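Local coordinates for protein cytochrome P450 (Picrophilus torridus, PDB 2RFB) that binds heme through an axial cysteine thiolate and probably acts as a monooxygenase that inserts one atom of molecular oxygen into its substrates, at residues 96-101 / 310-315; 121-126 / 130-135; 161-166 / 171-176; 199-204 / 338-343. All coordinates share one frame; numbering follows the deposited sequence.

How the contacts relate
Contacts 1 and 4 form one cluster: their centres lie about 10 Å apart, and Ile312 CD1 packs 3.6 Å from Ile201 CD1. Contact 2, about 21 Å from contact 1 between centres, is joined to it by Val100 CG2, 3.5 Å from Asn131 ND2. Contact 3 stands apart, its centre about 40 Å from that of contact 4 on the opposite side of the chain's centre, yet helix 175-206 serves both. Along the chain, contacts 2 and 3 nest within the loop closed by contact 1, whose segments alternate with those of contact 4. The long helix, corresponding to the I-helix of cytochromes P450, thus ties a remote loop to the C-terminal tail.

Contact 1 (96-101 / 310-315); sequences SEYAVR and NDILNH
Tyr98 spans the gap between the segment 96-101 and helix 298-315, reaching Ile312 with its ring and Asp311 with its phenol end. The nearest CA atoms, those of Tyr98 and Ile312, are 10.0 Å apart, so side chains rather than backbones close the distance; about 97 Å² of surface is buried, counting both sides.

The apolar part is one loose approach. Ring atom CE2 of Tyr98 lies 4.4 Å from CD1 of Ile312, and the methyl meets the ring obliquely. The CA-CB bond of Tyr98 heads for the partner helix, and CG trans to the backbone N (chi1 178°) carries the ring straight across. Ile312 begins off to one side and comes nearer with its outermost methyl; its side chain also packs on Ile197 and Ile201 of helix 175-206.

The polar end of Tyr98 is used differently. Its OH sits 4.3 Å from CB of Asp311, a loose approach, with Asp311 OD2 at nearly the same distance, while the hydroxyl is hydrogen-bonded to Ser82 OG in helix 75-86. Leu85 and Ile86 of that same helix pack on the phenol.

Within 96-101 a salt bridge runs on another face: Arg101 NH2 lies 3.1 Å from Glu97 OE1, on the anti side of the carboxylate and tilted out of its plane.

Dispersion therefore carries the link between the two segments, and the Ser82 bond satisfies the hydroxyl of a buried tyrosine, which would help to hold its ring in place against the helix that follows the heme-ligating Cys295.

Contact 2 (121-126 / 130-135); sequences FKLWSD and GNKRDE
Asp126 meets the chain that follows its own helix with both its carbonyl and its carboxylate. The main-chain O of Asp126 accepts Lys132 N at 3.1 Å, with an N-H...O angle of 136°; the donor stands well above the carbonyl plane. A second, weak bond to the same oxygen comes from Gly130 N at 3.2 Å. Two amides thus converge on one carbonyl, neither with straight geometry.

The carboxylate makes a separate bond. Asn131 ND2 donates to Asp126 OD1 at 3.1 Å, approaching from above the carboxylate plane, and the amide and carboxylate planes stand 90° apart. Asn131 CB, 3.3 Å from Asp126 OD1, is almost as near as the donor nitrogen, so this methylene also lies against the oxygen.

Apolar contacts flank this polar set. Lys132 CB is 4.1 Å from Asp126 CB. A bend at chi2 takes the lysine chain past Leu123, whose CD1 lies 4.3 Å from Lys132 CE, and a further bend at chi4 turns NZ to a weak salt bridge with Asp134.

Further out, Gly130 sets the course of the backbone: its positive phi (99°) takes the chain out of helix 118-129. Leu123 and Trp124 pack on Val140 of helix 136-153, and Asn131 touches Val100.

Helices 118-129 and 136-153 with this short link correspond in order to helices F and G of cytochromes P450, where the F/G region typically overlies the substrate pocket; with Gly130 at positive phi, the contact closes the C-terminal end of the first helix, where the F/G loop would begin.

Contact 3 (161-166 / 171-176); sequences NVLAGS and RKLTMD
Ser166 and Leu173 bring the two backbones closest, CA to CA 6.8 Å, where the chain leaves helix 159-164 at Gly165 and returns through 171-174, extended, into helix 175-206. In cytochrome P450 order this is the connection between the H- and I-helices, a loop folded back so that its two ends touch.

Leu173 is the side chain that fills the join, its CA-CB bond directed at the other segment. Its CD2 lies 4.4 Å from CD2 of Leu163, a methyl-to-methyl approach at the edge of van der Waals range. Ile61 of helix 52-66 packs on Leu163, Ser166 and Leu173 alike and so closes one side of the group. Phe152 of helix 136-153 also touches Leu163.

The start of helix 175-206 is secured by a salt bridge and a hydrogen bond to a backbone amide: Glu177 pairs with Arg171 and accepts Thr174 N, although the Thr174 side chain makes no capping bond.

The Ser166 hydroxyl turns back on the end of the preceding helix. A chi1 of 76° in Ser166 tucks OG back over the main chain. From there Ser166 OG donates to Leu163 O at 2.7 Å, from above the carbonyl plane, and Ser166 OG also touches Leu173 CD2 at 3.6 Å.

Contact 4 (199-204 / 338-343); sequences NMIRVI and DKLFLS
The C-terminal tail of the P450 fold packs here on the helix corresponding to the I-helix, through three branched aliphatic side chains: Ile201 from helix 175-206, and Leu340 and Leu342 from the last residues of the chain. The nearest CA atoms, of Ile201 and Leu340, are 9.2 Å apart, and the two segments bury about 118 Å² together.

One methyl does most of the touching. Ile201 CG2 lies 3.9 Å from Leu340 CD1 and 4.1 Å from Leu342 CD1, meeting the ends of the two leucines from directions roughly at right angles. Leu340 reaches it with both branches, since its CD2 is 4.2 Å from the same CG2, and its CD1 also comes within 4.1 Å of Ile201 CB. The leucine therefore covers the branch point of the isoleucine as well as the methyl.

Torsions explain the pairing. Chi1 of -71° places CG2 of Ile201 trans to the backbone N and toward the tail, with CG1 beside that nitrogen. In Leu340, CG likewise stands opposite its own N (chi1 -164°), extending the fork toward the helix. Leu342 starts obliquely and brings CD1 in, its side chain crossing that of Ile201 at about a right angle. The link is purely apolar.

Just upstream, Asp338 and Lys339 both pair with Arg327 through backbone hydrogen bonds, a classic beta bulge. Ile94 of helix 94-99 touches all three apolar residues, Met200 packs on Ala305 of helix 298-315 and on Phe221 of helix 218-228, and the tail thus lies against a helical cluster beside the short strand 327-328.

Contact 1 (96-101 / 310-315)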
# COMPACT_ATOMS: atom_id res chain seq x y z
N SER A 96 5.93 4.11 -15.22
CA SER A 96 5.15 3.16 -15.96
C SER A 96 5.88 1.89 -16.44
O SER A 96 5.25 0.87 -16.69
CB SER A 96 4.42 3.84 -17.10
OG SER A 96 5.35 3.98 -18.11
N GLU A 97 7.20 1.95 -16.56
CA GLU A 97 7.99 0.84 -17.12
C GLU A 97 8.70 0.03 -16.06
O GLU A 97 9.19 -1.05 -16.34
CB GLU A 97 9.00 1.34 -18.15
CG GLU A 97 8.36 2.02 -19.32
CD GLU A 97 7.30 1.16 -20.04
OE1 GLU A 97 7.64 -0.00 -20.44
OE2 GLU A 97 6.14 1.66 -20.23
N TYR A 98 8.78 0.53 -14.84
CA TYR A 98 9.39 -0.26 -13.81
C TYR A 98 8.50 -0.28 -12.58
O TYR A 98 8.10 -1.31 -12.12
CB TYR A 98 10.79 0.26 -13.46
CG TYR A 98 11.41 -0.58 -12.33
CD1 TYR A 98 12.10 -1.78 -12.60
CD2 TYR A 98 11.28 -0.18 -11.00
CE1 TYR A 98 12.65 -2.55 -11.53
CE2 TYR A 98 11.83 -0.90 -9.98
CZ TYR A 98 12.51 -2.07 -10.24
OH TYR A 98 13.00 -2.75 -9.17
N ALA A 99 8.19 0.88 -12.05
CA ALA A 99 7.52 0.94 -10.75
C ALA A 99 6.05 0.41 -10.73
O ALA A 99 5.64 -0.18 -9.74
CB ALA A 99 7.67 2.35 -10.12
N VAL A 100 5.28 0.60 -11.80
CA VAL A 100 3.93 -0.00 -11.91
C VAL A 100 4.00 -1.50 -12.24
O VAL A 100 3.15 -2.27 -11.83
CB VAL A 100 3.08 0.71 -13.03
CG1 VAL A 100 1.97 -0.22 -13.69
CG2 VAL A 100 2.48 1.99 -12.52
N ARG A 101 5.00 -1.92 -13.00
CA ARG A 101 4.95 -3.29 -13.53
C ARG A 101 5.41 -4.33 -12.51
O ARG A 101 5.04 -5.53 -12.59
CB ARG A 101 5.77 -3.42 -14.82
CG ARG A 101 5.31 -2.53 -15.98
CD ARG A 101 5.44 -3.29 -17.32
NE ARG A 101 6.49 -2.80 -18.20
CZ ARG A 101 7.17 -3.54 -19.09
NH1 ARG A 101 6.97 -4.85 -19.22
NH2 ARG A 101 8.10 -2.97 -19.84
N ASN A 310 17.97 -1.81 -4.20
CA ASN A 310 19.20 -2.38 -4.62
C ASN A 310 19.40 -2.35 -6.16
O ASN A 310 20.45 -1.91 -6.67
CB ASN A 310 19.36 -3.80 -4.08
CG ASN A 310 20.77 -4.27 -4.17
OD1 ASN A 310 21.02 -5.45 -4.32
ND2 ASN A 310 21.70 -3.35 -4.09
N ASP A 311 18.40 -2.81 -6.89
CA ASP A 311 18.49 -2.80 -8.33
C ASP A 311 18.62 -1.41 -8.93
O ASP A 311 19.36 -1.24 -9.91
CB ASP A 311 17.27 -3.49 -8.94
CG ASP A 311 17.37 -4.99 -8.87
OD1 ASP A 311 18.44 -5.53 -8.46
OD2 ASP A 311 16.37 -5.63 -9.24
N ILE A 312 17.92 -0.42 -8.37
CA ILE A 312 18.00 0.91 -8.95
C ILE A 312 19.37 1.43 -8.64
O ILE A 312 20.03 1.98 -9.48
CB ILE A 312 16.92 1.83 -8.40
CG1 ILE A 312 15.58 1.54 -9.03
CG2 ILE A 312 17.30 3.32 -8.54
CD1 ILE A 312 14.44 2.15 -8.18
N LEU A 313 19.82 1.24 -7.43
CA LEU A 313 21.13 1.79 -7.11
C LEU A 313 22.27 1.16 -7.89
O LEU A 313 23.23 1.87 -8.20
CB LEU A 313 21.38 1.79 -5.60
CG LEU A 313 20.56 2.82 -4.79
CD1 LEU A 313 20.78 2.58 -3.31
CD2 LEU A 313 21.05 4.18 -5.13
N ASN A 314 22.18 -0.13 -8.25
CA ASN A 314 23.27 -0.77 -9.00
C ASN A 314 23.20 -0.54 -10.52
O ASN A 314 24.13 -0.84 -11.24
CB ASN A 314 23.36 -2.27 -8.72
CG ASN A 314 23.89 -2.58 -7.33
OD1 ASN A 314 23.11 -2.86 -6.42
ND2 ASN A 314 25.19 -2.52 -7.15
N HIS A 315 22.06 -0.07 -11.00
CA HIS A 315 21.88 0.15 -12.42
C HIS A 315 22.33 1.55 -12.86
O HIS A 315 22.94 1.70 -13.90
CB HIS A 315 20.41 -0.10 -12.84
CG HIS A 315 20.24 -0.21 -14.31
ND1 HIS A 315 19.86 0.86 -15.09
CD2 HIS A 315 20.48 -1.24 -15.16
CE1 HIS A 315 19.85 0.49 -16.37
NE2 HIS A 315 20.22 -0.78 -16.44

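Contact 2 (121-126 / 130-135)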
# COMPACT_ATOMS: atom_id res chain seq x y z
N PHE A 121 -4.80 -10.20 -16.95
CA PHE A 121 -4.71 -9.79 -15.56
C PHE A 121 -4.08 -8.40 -15.40
O PHE A 121 -4.53 -7.60 -14.60
CB PHE A 121 -3.99 -10.84 -14.70
CG PHE A 121 -3.84 -10.44 -13.25
CD1 PHE A 121 -4.89 -10.59 -12.37
CD2 PHE A 121 -2.63 -9.92 -12.79
CE1 PHE A 121 -4.78 -10.22 -11.02
CE2 PHE A 121 -2.49 -9.56 -11.44
CZ PHE A 121 -3.56 -9.71 -10.56
N LYS A 122 -3.06 -8.12 -16.18
CA LYS A 122 -2.40 -6.82 -16.08
C LYS A 122 -3.30 -5.69 -16.59
O LYS A 122 -3.34 -4.60 -16.00
CB LYS A 122 -1.06 -6.84 -16.83
CG LYS A 122 0.06 -7.71 -16.20
CD LYS A 122 1.00 -8.14 -17.36
CE LYS A 122 2.43 -8.55 -16.95
NZ LYS A 122 3.37 -8.55 -18.18
N LEU A 123 -4.04 -5.92 -17.66
CA LEU A 123 -5.00 -4.93 -18.15
C LEU A 123 -6.09 -4.69 -17.09
O LEU A 123 -6.34 -3.56 -16.67
CB LEU A 123 -5.59 -5.37 -19.49
CG LEU A 123 -6.15 -4.31 -20.45
CD1 LEU A 123 -5.08 -3.37 -20.99
CD2 LEU A 123 -6.85 -5.02 -21.62
N TRP A 124 -6.69 -5.76 -16.60
CA TRP A 124 -7.69 -5.66 -15.57
C TRP A 124 -7.12 -4.96 -14.35
O TRP A 124 -7.71 -4.00 -13.84
CB TRP A 124 -8.17 -7.05 -15.20
CG TRP A 124 -9.27 -7.10 -14.21
CD1 TRP A 124 -10.56 -6.71 -14.39
CD2 TRP A 124 -9.19 -7.63 -12.88
NE1 TRP A 124 -11.30 -6.95 -13.25
CE2 TRP A 124 -10.49 -7.53 -12.32
CE3 TRP A 124 -8.17 -8.19 -12.13
CZ2 TRP A 124 -10.77 -7.96 -11.04
CZ3 TRP A 124 -8.45 -8.63 -10.88
CH2 TRP A 124 -9.74 -8.50 -10.32
N SER A 125 -5.98 -5.43 -13.87
CA SER A 125 -5.31 -4.73 -12.76
C SER A 125 -5.16 -3.18 -12.98
O SER A 125 -5.52 -2.38 -12.12
CB SER A 125 -3.97 -5.39 -12.46
OG SER A 125 -3.17 -4.53 -11.66
N ASP A 126 -4.70 -2.75 -14.15
CA ASP A 126 -4.65 -1.31 -14.46
C ASP A 126 -6.00 -0.58 -14.35
O ASP A 126 -6.09 0.49 -13.73
CB ASP A 126 -4.11 -1.08 -15.86
CG ASP A 126 -2.65 -0.72 -15.87
OD1 ASP A 126 -2.03 -0.54 -14.77
OD2 ASP A 126 -2.11 -0.62 -17.02
N GLY A 130 -7.11 1.79 -10.98
CA GLY A 130 -7.35 3.14 -11.50
C GLY A 130 -6.34 3.73 -12.48
O GLY A 130 -6.58 4.82 -13.00
N ASN A 131 -5.24 3.03 -12.76
CA ASN A 131 -4.23 3.44 -13.75
C ASN A 131 -4.77 3.58 -15.20
O ASN A 131 -4.12 4.21 -16.04
CB ASN A 131 -3.09 2.43 -13.73
CG ASN A 131 -1.69 3.05 -13.94
OD1 ASN A 131 -1.53 4.30 -14.02
ND2 ASN A 131 -0.68 2.18 -14.02
N LYS A 132 -5.95 3.01 -15.47
CA LYS A 132 -6.65 3.09 -16.78
C LYS A 132 -8.15 3.37 -16.58
O LYS A 132 -8.72 3.02 -15.53
CB LYS A 132 -6.53 1.77 -17.56
CG LYS A 132 -5.63 1.78 -18.79
CD LYS A 132 -6.26 1.02 -19.96
CE LYS A 132 -5.31 0.96 -21.14
NZ LYS A 132 -6.00 1.15 -22.45
N ARG A 133 -8.77 3.96 -17.60
CA ARG A 133 -10.22 4.23 -17.63
C ARG A 133 -10.65 4.33 -19.08
O ARG A 133 -10.02 5.06 -19.86
CB ARG A 133 -10.57 5.51 -16.85
CG ARG A 133 -9.81 6.74 -17.35
CD ARG A 133 -9.06 7.55 -16.24
NE ARG A 133 -8.32 8.70 -16.82
CZ ARG A 133 -8.69 9.38 -17.92
NH1 ARG A 133 -9.81 9.07 -18.57
NH2 ARG A 133 -7.95 10.39 -18.36
N ASP A 134 -11.70 3.60 -19.47
CA ASP A 134 -12.05 3.41 -20.89
C ASP A 134 -13.47 2.92 -21.08
O ASP A 134 -14.19 2.64 -20.13
CB ASP A 134 -11.16 2.33 -21.52
CG ASP A 134 -9.91 2.88 -22.19
OD1 ASP A 134 -9.59 4.08 -22.02
OD2 ASP A 134 -9.23 2.09 -22.87
N GLU A 135 -13.84 2.80 -22.35
CA GLU A 135 -14.98 2.01 -22.78
C GLU A 135 -14.73 0.53 -22.48
O GLU A 135 -15.61 -0.18 -21.95
CB GLU A 135 -15.15 2.18 -24.29
CG GLU A 135 -16.15 3.21 -24.73
CD GLU A 135 -16.42 3.10 -26.20
OE1 GLU A 135 -17.59 3.21 -26.62
OE2 GLU A 135 -15.43 2.87 -26.94

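Contact 3 (161-166 / 171-176)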
# COMPACT_ATOMS: atom_id res chain seq x y z
N ASN A 161 -6.11 -20.22 -4.72
CA ASN A 161 -6.38 -21.59 -4.26
C ASN A 161 -6.75 -21.67 -2.79
O ASN A 161 -7.47 -22.59 -2.37
CB ASN A 161 -5.21 -22.53 -4.55
CG ASN A 161 -5.50 -23.97 -4.12
OD1 ASN A 161 -6.10 -24.74 -4.87
ND2 ASN A 161 -5.11 -24.32 -2.89
N VAL A 162 -6.22 -20.75 -2.00
CA VAL A 162 -6.45 -20.74 -0.57
C VAL A 162 -7.82 -20.18 -0.30
O VAL A 162 -8.49 -20.61 0.64
CB VAL A 162 -5.36 -19.89 0.17
CG1 VAL A 162 -5.81 -19.56 1.63
CG2 VAL A 162 -4.02 -20.63 0.18
N LEU A 163 -8.23 -19.20 -1.10
CA LEU A 163 -9.55 -18.58 -0.95
C LEU A 163 -10.62 -19.57 -1.37
O LEU A 163 -11.75 -19.51 -0.89
CB LEU A 163 -9.65 -17.31 -1.79
CG LEU A 163 -8.94 -16.03 -1.32
CD1 LEU A 163 -9.01 -14.99 -2.42
CD2 LEU A 163 -9.53 -15.47 -0.01
N ALA A 164 -10.25 -20.49 -2.26
CA ALA A 164 -11.16 -21.53 -2.72
C ALA A 164 -11.49 -22.51 -1.59
O ALA A 164 -12.65 -22.88 -1.40
CB ALA A 164 -10.58 -22.27 -3.93
N GLY A 165 -10.47 -22.92 -0.85
CA GLY A 165 -10.64 -23.94 0.19
C GLY A 165 -10.97 -23.34 1.55
O GLY A 165 -10.93 -24.03 2.57
N SER A 166 -11.31 -22.06 1.54
CA SER A 166 -11.51 -21.29 2.76
C SER A 166 -12.96 -21.12 3.19
O SER A 166 -13.89 -21.10 2.37
CB SER A 166 -10.89 -19.90 2.63
OG SER A 166 -11.68 -19.05 1.82
N ARG A 171 -19.48 -20.82 8.30
CA ARG A 171 -19.96 -20.20 7.05
C ARG A 171 -18.92 -20.16 5.94
O ARG A 171 -17.80 -19.68 6.16
CB ARG A 171 -20.41 -18.76 7.33
CG ARG A 171 -21.12 -18.10 6.20
CD ARG A 171 -20.96 -16.60 6.31
NE ARG A 171 -21.13 -16.02 4.99
CZ ARG A 171 -20.52 -14.92 4.56
NH1 ARG A 171 -19.68 -14.23 5.33
NH2 ARG A 171 -20.78 -14.50 3.33
N LYS A 172 -19.32 -20.62 4.76
CA LYS A 172 -18.50 -20.59 3.53
C LYS A 172 -18.35 -19.18 2.99
O LYS A 172 -19.25 -18.35 3.14
CB LYS A 172 -19.17 -21.41 2.43
CG LYS A 172 -19.39 -22.90 2.70
CD LYS A 172 -19.65 -23.62 1.38
CE LYS A 172 -19.30 -25.12 1.42
NZ LYS A 172 -18.89 -25.63 0.07
N LEU A 173 -17.23 -18.91 2.33
CA LEU A 173 -17.08 -17.65 1.62
C LEU A 173 -17.91 -17.60 0.34
O LEU A 173 -17.90 -18.53 -0.47
CB LEU A 173 -15.61 -17.33 1.30
CG LEU A 173 -15.00 -16.16 2.08
CD1 LEU A 173 -15.13 -16.36 3.57
CD2 LEU A 173 -13.54 -15.99 1.71
N THR A 174 -18.63 -16.50 0.20
CA THR A 174 -19.31 -16.11 -1.03
C THR A 174 -18.32 -15.89 -2.20
O THR A 174 -17.12 -15.66 -2.00
CB THR A 174 -20.21 -14.88 -0.70
OG1 THR A 174 -21.57 -15.31 -0.57
CG2 THR A 174 -20.10 -13.74 -1.69
N MET A 175 -18.80 -16.00 -3.43
CA MET A 175 -17.97 -15.79 -4.59
C MET A 175 -17.72 -14.30 -4.80
O MET A 175 -16.69 -13.93 -5.32
CB MET A 175 -18.61 -16.46 -5.83
CG MET A 175 -17.80 -16.41 -7.14
SD MET A 175 -16.00 -16.66 -7.04
CE MET A 175 -15.91 -18.45 -7.04
N ASP A 176 -18.64 -13.45 -4.35
CA ASP A 176 -18.42 -12.01 -4.37
C ASP A 176 -17.37 -11.61 -3.33
O ASP A 176 -16.68 -10.59 -3.46
CB ASP A 176 -19.72 -11.21 -4.15
CG ASP A 176 -19.49 -9.69 -4.26
OD1 ASP A 176 -19.03 -9.21 -5.34
OD2 ASP A 176 -19.75 -8.96 -3.28

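Contact 4 (199-204 / 338-343)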
# COMPACT_ATOMS: atom_id res chain seq x y z
N ASN A 199 9.22 7.43 -4.56
CA ASN A 199 9.65 8.26 -3.46
C ASN A 199 11.09 7.91 -2.98
O ASN A 199 11.83 8.83 -2.56
CB ASN A 199 8.65 8.18 -2.31
CG ASN A 199 7.26 8.74 -2.68
OD1 ASN A 199 7.08 9.41 -3.70
ND2 ASN A 199 6.26 8.38 -1.88
N MET A 200 11.53 6.65 -3.07
CA MET A 200 12.94 6.35 -2.76
C MET A 200 13.88 6.99 -3.78
O MET A 200 15.04 7.36 -3.46
CB MET A 200 13.24 4.86 -2.72
CG MET A 200 12.30 4.09 -1.74
SD MET A 200 12.97 2.45 -1.46
CE MET A 200 12.57 1.61 -2.98
N ILE A 201 13.38 7.16 -5.00
CA ILE A 201 14.25 7.71 -6.04
C ILE A 201 14.36 9.20 -5.71
O ILE A 201 15.44 9.78 -5.78
CB ILE A 201 13.72 7.41 -7.49
CG1 ILE A 201 13.89 5.92 -7.81
CG2 ILE A 201 14.41 8.28 -8.55
CD1 ILE A 201 13.03 5.42 -8.97
N ARG A 202 13.26 9.80 -5.29
CA ARG A 202 13.31 11.17 -4.83
C ARG A 202 14.26 11.40 -3.62
O ARG A 202 14.96 12.42 -3.53
CB ARG A 202 11.89 11.60 -4.51
CG ARG A 202 11.78 12.97 -4.04
CD ARG A 202 10.34 13.33 -3.85
NE ARG A 202 10.24 14.69 -3.29
CZ ARG A 202 9.12 15.21 -2.81
NH1 ARG A 202 7.98 14.52 -2.82
NH2 ARG A 202 9.14 16.42 -2.33
N VAL A 203 14.31 10.49 -2.67
CA VAL A 203 15.25 10.73 -1.57
C VAL A 203 16.66 10.76 -2.18
O VAL A 203 17.45 11.68 -1.87
CB VAL A 203 15.17 9.65 -0.45
CG1 VAL A 203 16.37 9.80 0.53
CG2 VAL A 203 13.83 9.70 0.24
N ILE A 204 16.97 9.77 -3.01
CA ILE A 204 18.32 9.68 -3.59
C ILE A 204 18.68 10.98 -4.35
O ILE A 204 19.73 11.57 -4.10
CB ILE A 204 18.50 8.49 -4.54
CG1 ILE A 204 18.22 7.14 -3.84
CG2 ILE A 204 19.90 8.53 -5.13
CD1 ILE A 204 19.13 6.89 -2.64
N ASP A 338 3.65 10.97 -11.00
CA ASP A 338 2.76 10.58 -12.04
C ASP A 338 3.64 9.91 -13.09
O ASP A 338 3.34 8.80 -13.53
CB ASP A 338 2.05 11.80 -12.59
CG ASP A 338 1.20 11.49 -13.82
OD1 ASP A 338 0.70 10.37 -13.97
OD2 ASP A 338 1.01 12.40 -14.62
N LYS A 339 4.72 10.60 -13.46
CA LYS A 339 5.74 10.13 -14.35
C LYS A 339 7.08 10.55 -13.79
O LYS A 339 7.21 11.64 -13.18
CB LYS A 339 5.59 10.81 -15.72
CG LYS A 339 4.45 10.36 -16.57
CD LYS A 339 4.31 11.34 -17.68
CE LYS A 339 2.94 11.32 -18.30
NZ LYS A 339 2.82 10.16 -19.23
N LEU A 340 8.11 9.73 -14.02
CA LEU A 340 9.43 10.00 -13.48
C LEU A 340 10.50 9.72 -14.53
O LEU A 340 10.65 8.58 -14.99
CB LEU A 340 9.68 9.19 -12.23
CG LEU A 340 10.85 9.59 -11.30
CD1 LEU A 340 10.77 8.89 -9.94
CD2 LEU A 340 12.20 9.24 -11.93
N PHE A 341 11.23 10.75 -14.91
CA PHE A 341 12.28 10.61 -15.90
C PHE A 341 13.56 11.05 -15.28
O PHE A 341 13.64 12.10 -14.62
CB PHE A 341 12.03 11.46 -17.14
CG PHE A 341 10.82 11.09 -17.87
CD1 PHE A 341 9.59 11.63 -17.52
CD2 PHE A 341 10.89 10.18 -18.91
CE1 PHE A 341 8.44 11.28 -18.21
CE2 PHE A 341 9.73 9.81 -19.59
CZ PHE A 341 8.50 10.38 -19.24
N LEU A 342 14.57 10.25 -15.52
CA LEU A 342 15.86 10.43 -14.92
C LEU A 342 16.78 11.33 -15.71
O LEU A 342 16.80 11.36 -16.92
CB LEU A 342 16.53 9.09 -14.79
CG LEU A 342 16.83 8.53 -13.44
CD1 LEU A 342 15.74 8.75 -12.40
CD2 LEU A 342 17.15 7.06 -13.65
N SER A 343 17.57 12.06 -14.95
CA SER A 343 18.84 12.61 -15.39
C SER A 343 18.59 13.96 -15.93
O SER A 343 18.68 14.95 -15.20
CB SER A 343 19.51 11.72 -16.43
OG SER A 343 20.64 12.38 -16.90
OXT SER A 343 18.26 14.00 -17.11